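Local coordinates for protein unconventional myosin IB (Entamoeba histolytica, PDB 5XGG) that probably binds proline-rich ligands through the C-terminal SH3 domain of this unconventional class I myosin motor, at residues 27-39 with 42-54. Sequence-based numbering, arbitrary orientation.
Sequences DIITILEKDEGWW and ELNGQEGWIPNNY
Ile-50 reaches tip to tip into Ile-29, its CD1 4.0 Å from Ile-29 CG2, and also touches Ile-31; all three are buried, which marks the tightly packed part of the contact. Ile-50 and Trp-39 form an antiparallel hydrogen-bonded pair, Trp-39 N donating to Ile-50 O and Ile-50 N to Trp-39 O. With chi1 at 70°, CG1 of Ile-50 lies 3.4 Å from Trp-39 O and CD1 turns to the two isoleucines. Ile-50 also touches Phe-23, and Ile-29 and Ile-31 touch Val-7.

Next to it, Asn-52 CB lies over one Trp-39 ring face, 3.6 Å from the five-membered ring centroid, a CH-pi contact 13° off the normal. Asn-52 N gives Gly-37 O a nearly straight bond (174°), tying the 3-10 segment to the type II' turn of 35-38. Pro-51 CA lies over one Trp-38 face, toward its rim. Trp-49 CE3 packs 3.4 Å from Trp-39 C.

The other side is looser: Leu-32 CD1 meets Glu-47 OE2, salt-bridged to Lys-40, at 3.5 Å, both residues exposed. There Thr-30 and Glu-42 exchange backbone bonds, and a water 2.8 Å from Thr-30 OG1 also reaches Ile-28 O and Glu-42 O. Directional backbone bonds thus set the register of two SH3 hairpins sharing strand 38-43, while apolar packing seals their interior.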
loop_
_atom_site.group_PDB
_atom_site.type_symbol
_atom_site.label_atom_id
_atom_site.label_comp_id
_atom_site.label_asym_id
_atom_site.label_seq_id
_atom_site.Cartn_x
_atom_site.Cartn_y
_atom_site.Cartn_z
ATOM N N ASP A 27 -2.799 8.378 1.453
ATOM C CA ASP A 27 -1.797 7.686 2.240
ATOM C C ASP A 27 -0.819 7.036 1.333
ATOM O O ASP A 27 -1.200 6.431 0.324
ATOM C CB ASP A 27 -2.380 6.667 3.192
ATOM C CG ASP A 27 -3.029 7.276 4.430
ATOM O OD1 ASP A 27 -2.875 8.508 4.736
ATOM O OD2 ASP A 27 -3.695 6.546 5.181
ATOM N N ILE A 28 0.486 7.140 1.716
ATOM C CA ILE A 28 1.608 6.517 0.985
ATOM C C ILE A 28 2.011 5.262 1.750
ATOM O O ILE A 28 2.415 5.354 2.931
ATOM C CB ILE A 28 2.884 7.448 0.837
ATOM C CG1 ILE A 28 2.511 8.833 0.271
ATOM C CG2 ILE A 28 3.983 6.759 0.069
ATOM C CD1 ILE A 28 1.819 8.807 -0.989
ATOM N N ILE A 29 1.729 4.132 1.156
ATOM C CA ILE A 29 1.870 2.802 1.747
ATOM C C ILE A 29 3.047 2.073 1.068
ATOM O O ILE A 29 3.150 2.023 -0.150
ATOM C CB ILE A 29 0.534 2.010 1.615
ATOM C CG1 ILE A 29 -0.561 2.870 2.191
ATOM C CG2 ILE A 29 0.674 0.663 2.271
ATOM C CD1 ILE A 29 -1.921 2.299 1.878
ATOM N N THR A 30 3.959 1.521 1.898
ATOM C CA THR A 30 5.077 0.709 1.433
ATOM C C THR A 30 4.675 -0.748 1.263
ATOM O O THR A 30 4.034 -1.305 2.125
ATOM C CB THR A 30 6.218 0.899 2.450
ATOM O OG1 THR A 30 6.575 2.313 2.499
ATOM C CG2 THR A 30 7.436 0.072 1.989
ATOM N N ILE A 31 5.082 -1.412 0.185
ATOM C CA ILE A 31 4.638 -2.758 -0.148
ATOM C C ILE A 31 5.726 -3.763 0.198
ATOM O O ILE A 31 6.859 -3.654 -0.279
ATOM C CB ILE A 31 4.215 -2.870 -1.638
ATOM C CG1 ILE A 31 3.175 -1.793 -1.906
ATOM C CG2 ILE A 31 3.739 -4.288 -1.896
ATOM C CD1 ILE A 31 1.875 -1.848 -1.093
ATOM N N LEU A 32 5.378 -4.715 1.060
ATOM C CA LEU A 32 6.330 -5.714 1.562
ATOM C C LEU A 32 6.218 -7.052 0.799
ATOM O O LEU A 32 7.173 -7.868 0.797
ATOM C CB LEU A 32 6.056 -5.913 3.067
ATOM C CG LEU A 32 6.143 -4.750 3.976
ATOM C CD1 LEU A 32 5.809 -5.254 5.380
ATOM C CD2 LEU A 32 7.473 -4.018 3.837
ATOM N N GLU A 33 5.080 -7.317 0.159
ATOM C CA GLU A 33 4.799 -8.617 -0.411
ATOM C C GLU A 33 3.517 -8.486 -1.216
ATOM O O GLU A 33 2.724 -7.567 -0.933
ATOM C CB GLU A 33 4.661 -9.615 0.767
ATOM C CG GLU A 33 3.973 -10.929 0.537
ATOM C CD GLU A 33 4.631 -11.999 1.372
ATOM O OE1 GLU A 33 4.838 -11.739 2.588
ATOM O OE2 GLU A 33 4.994 -13.006 0.751
ATOM N N LYS A 34 3.343 -9.372 -2.203
ATOM C CA LYS A 34 2.147 -9.392 -3.072
ATOM C C LYS A 34 1.491 -10.759 -3.058
ATOM O O LYS A 34 2.138 -11.828 -3.070
ATOM C CB LYS A 34 2.491 -8.944 -4.476
ATOM C CG LYS A 34 2.972 -7.541 -4.591
ATOM C CD LYS A 34 3.165 -7.195 -6.056
ATOM C CE LYS A 34 3.218 -5.701 -6.329
ATOM N NZ LYS A 34 4.480 -4.921 -6.165
ATOM N N ASP A 35 0.161 -10.772 -3.061
ATOM C CA ASP A 35 -0.602 -12.006 -3.193
ATOM C C ASP A 35 -1.818 -11.736 -4.062
ATOM O O ASP A 35 -2.916 -11.541 -3.544
ATOM C CB ASP A 35 -1.083 -12.491 -1.827
ATOM C CG ASP A 35 -1.977 -13.732 -1.934
ATOM O OD1 ASP A 35 -1.747 -14.549 -2.877
ATOM O OD2 ASP A 35 -2.911 -13.863 -1.128
ATOM N N GLU A 36 -1.603 -11.786 -5.377
ATOM C CA GLU A 36 -2.626 -11.505 -6.368
ATOM C C GLU A 36 -3.299 -10.106 -6.066
ATOM O O GLU A 36 -2.630 -9.086 -6.052
ATOM C CB GLU A 36 -3.595 -12.690 -6.429
ATOM C CG GLU A 36 -2.893 -13.931 -6.931
ATOM C CD GLU A 36 -3.845 -15.023 -7.373
ATOM O OE1 GLU A 36 -4.583 -15.570 -6.501
ATOM O OE2 GLU A 36 -3.835 -15.343 -8.595
ATOM N N GLY A 37 -4.562 -10.080 -5.800
ATOM C CA GLY A 37 -5.296 -8.834 -5.609
ATOM C C GLY A 37 -5.043 -8.108 -4.286
ATOM O O GLY A 37 -5.481 -6.965 -4.130
ATOM N N TRP A 38 -4.301 -8.732 -3.368
ATOM C CA TRP A 38 -3.997 -8.143 -2.053
ATOM C C TRP A 38 -2.531 -7.992 -1.856
ATOM O O TRP A 38 -1.769 -8.945 -2.137
ATOM C CB TRP A 38 -4.498 -9.036 -0.948
ATOM C CG TRP A 38 -6.039 -9.088 -0.962
ATOM C CD1 TRP A 38 -6.829 -9.912 -1.696
ATOM C CD2 TRP A 38 -6.888 -8.276 -0.212
ATOM N NE1 TRP A 38 -8.166 -9.655 -1.451
ATOM C CE2 TRP A 38 -8.220 -8.689 -0.484
ATOM C CE3 TRP A 38 -6.685 -7.277 0.711
ATOM C CZ2 TRP A 38 -9.305 -8.093 0.117
ATOM C CZ3 TRP A 38 -7.788 -6.732 1.362
ATOM C CH2 TRP A 38 -9.065 -7.114 1.029
ATOM N N TRP A 39 -2.118 -6.815 -1.394
ATOM C CA TRP A 39 -0.693 -6.526 -1.199
ATOM C C TRP A 39 -0.464 -6.302 0.243
ATOM O O TRP A 39 -1.301 -5.794 0.940
ATOM C CB TRP A 39 -0.270 -5.315 -1.948
ATOM C CG TRP A 39 -0.189 -5.566 -3.493
ATOM C CD1 TRP A 39 -0.556 -6.726 -4.165
ATOM C CD2 TRP A 39 0.048 -4.611 -4.472
ATOM N NE1 TRP A 39 -0.410 -6.565 -5.526
ATOM C CE2 TRP A 39 -0.016 -5.273 -5.740
ATOM C CE3 TRP A 39 0.469 -3.301 -4.431
ATOM C CZ2 TRP A 39 0.203 -4.613 -6.903
ATOM C CZ3 TRP A 39 0.692 -2.644 -5.603
ATOM C CH2 TRP A 39 0.632 -3.299 -6.824
ATOM N N GLU A 42 2.613 -1.444 4.567
ATOM C CA GLU A 42 3.143 -0.906 5.770
ATOM C C GLU A 42 2.926 0.574 5.775
ATOM O O GLU A 42 3.330 1.227 4.832
ATOM C CB GLU A 42 4.613 -1.252 5.750
ATOM C CG GLU A 42 5.326 -0.910 7.004
ATOM C CD GLU A 42 5.545 0.516 7.255
ATOM O OE1 GLU A 42 5.877 1.285 6.348
ATOM O OE2 GLU A 42 5.388 0.873 8.457
ATOM N N LEU A 43 2.343 1.093 6.875
ATOM C CA LEU A 43 1.975 2.462 6.997
ATOM C C LEU A 43 2.050 2.831 8.490
ATOM O O LEU A 43 1.477 2.183 9.280
ATOM C CB LEU A 43 0.550 2.655 6.509
ATOM C CG LEU A 43 -0.073 4.033 6.653
ATOM C CD1 LEU A 43 0.624 5.001 5.746
ATOM C CD2 LEU A 43 -1.506 3.865 6.213
ATOM N N ASN A 44 2.834 3.838 8.822
ATOM C CA ASN A 44 2.932 4.367 10.190
ATOM C C ASN A 44 3.210 3.236 11.218
ATOM O O ASN A 44 2.616 3.218 12.261
ATOM C CB ASN A 44 1.625 5.067 10.534
ATOM C CG ASN A 44 1.351 6.291 9.652
ATOM O OD1 ASN A 44 2.270 6.982 9.172
ATOM N ND2 ASN A 44 0.065 6.520 9.396
ATOM N N GLY A 45 4.042 2.263 10.857
ATOM C CA GLY A 45 4.415 1.231 11.749
ATOM C C GLY A 45 3.418 0.137 11.922
ATOM O O GLY A 45 3.622 -0.751 12.790
ATOM N N GLN A 46 2.394 0.131 11.076
ATOM C CA GLN A 46 1.441 -0.988 11.064
ATOM C C GLN A 46 1.525 -1.742 9.737
ATOM O O GLN A 46 1.791 -1.129 8.718
ATOM C CB GLN A 46 0.022 -0.495 11.284
ATOM C CG GLN A 46 -0.214 0.166 12.614
ATOM C CD GLN A 46 -1.710 0.248 12.904
ATOM O OE1 GLN A 46 -2.461 -0.749 12.794
ATOM N NE2 GLN A 46 -2.140 1.399 13.357
ATOM N N GLU A 47 1.258 -3.038 9.745
ATOM C CA GLU A 47 1.403 -3.906 8.529
ATOM C C GLU A 47 0.095 -4.691 8.394
ATOM O O GLU A 47 -0.475 -5.157 9.398
ATOM C CB GLU A 47 2.616 -4.834 8.698
ATOM C CG GLU A 47 2.847 -5.901 7.678
ATOM C CD GLU A 47 3.925 -6.922 8.079
ATOM O OE1 GLU A 47 4.241 -7.097 9.279
ATOM O OE2 GLU A 47 4.226 -7.772 7.206
ATOM N N GLY A 48 -0.431 -4.729 7.197
ATOM C CA GLY A 48 -1.594 -5.566 6.937
ATOM C C GLY A 48 -1.872 -5.636 5.434
ATOM O O GLY A 48 -1.315 -4.881 4.635
ATOM N N TRP A 49 -2.777 -6.512 5.051
ATOM C CA TRP A 49 -3.148 -6.602 3.665
ATOM C C TRP A 49 -4.070 -5.446 3.263
ATOM O O TRP A 49 -4.996 -5.070 3.970
ATOM C CB TRP A 49 -3.872 -7.943 3.372
ATOM C CG TRP A 49 -3.053 -9.111 3.613
ATOM C CD1 TRP A 49 -3.094 -9.903 4.718
ATOM C CD2 TRP A 49 -1.979 -9.618 2.778
ATOM N NE1 TRP A 49 -2.123 -10.911 4.606
ATOM C CE2 TRP A 49 -1.450 -10.774 3.430
ATOM C CE3 TRP A 49 -1.444 -9.241 1.541
ATOM C CZ2 TRP A 49 -0.350 -11.477 2.920
ATOM C CZ3 TRP A 49 -0.454 -9.999 0.954
ATOM C CH2 TRP A 49 0.139 -11.106 1.663
ATOM N N ILE A 50 -3.840 -5.009 2.033
ATOM C CA ILE A 50 -4.639 -3.993 1.366
ATOM C C ILE A 50 -5.045 -4.484 -0.013
ATOM O O ILE A 50 -4.345 -5.212 -0.691
ATOM C CB ILE A 50 -3.868 -2.683 1.242
ATOM C CG1 ILE A 50 -2.658 -2.733 0.228
ATOM C CG2 ILE A 50 -3.367 -2.175 2.563
ATOM C CD1 ILE A 50 -1.985 -1.374 0.013
ATOM N N PRO A 51 -6.239 -4.085 -0.460
ATOM C CA PRO A 51 -6.667 -4.357 -1.836
ATOM C C PRO A 51 -5.946 -3.484 -2.844
ATOM O O PRO A 51 -5.971 -2.242 -2.711
ATOM C CB PRO A 51 -8.165 -3.983 -1.782
ATOM C CG PRO A 51 -8.253 -3.013 -0.683
ATOM C CD PRO A 51 -7.195 -3.316 0.299
ATOM N N ASN A 52 -5.226 -4.117 -3.800
ATOM C CA ASN A 52 -4.412 -3.347 -4.698
ATOM C C ASN A 52 -5.194 -2.441 -5.631
ATOM O O ASN A 52 -4.655 -1.520 -6.113
ATOM C CB ASN A 52 -3.403 -4.247 -5.453
ATOM C CG ASN A 52 -4.053 -5.135 -6.535
ATOM O OD1 ASN A 52 -5.050 -4.803 -7.118
ATOM N ND2 ASN A 52 -3.413 -6.255 -6.836
ATOM N N ASN A 53 -6.505 -2.718 -5.863
ATOM C CA ASN A 53 -7.304 -1.830 -6.684
ATOM C C ASN A 53 -7.820 -0.593 -5.960
ATOM O O ASN A 53 -8.547 0.195 -6.593
ATOM C CB ASN A 53 -8.413 -2.632 -7.343
ATOM C CG ASN A 53 -9.403 -3.289 -6.357
ATOM O OD1 ASN A 53 -9.297 -3.148 -5.166
ATOM N ND2 ASN A 53 -10.342 -4.088 -6.901
ATOM N N TYR A 54 -7.335 -0.339 -4.710
ATOM C CA TYR A 54 -7.567 0.916 -3.987
ATOM C C TYR A 54 -6.454 1.876 -4.098
ATOM O O TYR A 54 -6.543 2.995 -3.648
ATOM C CB TYR A 54 -7.962 0.718 -2.515
ATOM C CG TYR A 54 -9.356 0.314 -2.277
ATOM C CD1 TYR A 54 -9.879 -0.877 -2.805
ATOM C CD2 TYR A 54 -10.179 1.035 -1.396
ATOM C CE1 TYR A 54 -11.194 -1.249 -2.503
ATOM C CE2 TYR A 54 -11.516 0.703 -1.181
ATOM C CZ TYR A 54 -11.986 -0.473 -1.675
ATOM O OH TYR A 54 -13.276 -0.835 -1.362
HETATM O O HOH W 1 4.797 3.975 3.970
HETATM O O HOH W 2 -7.540 -5.735 -5.574
#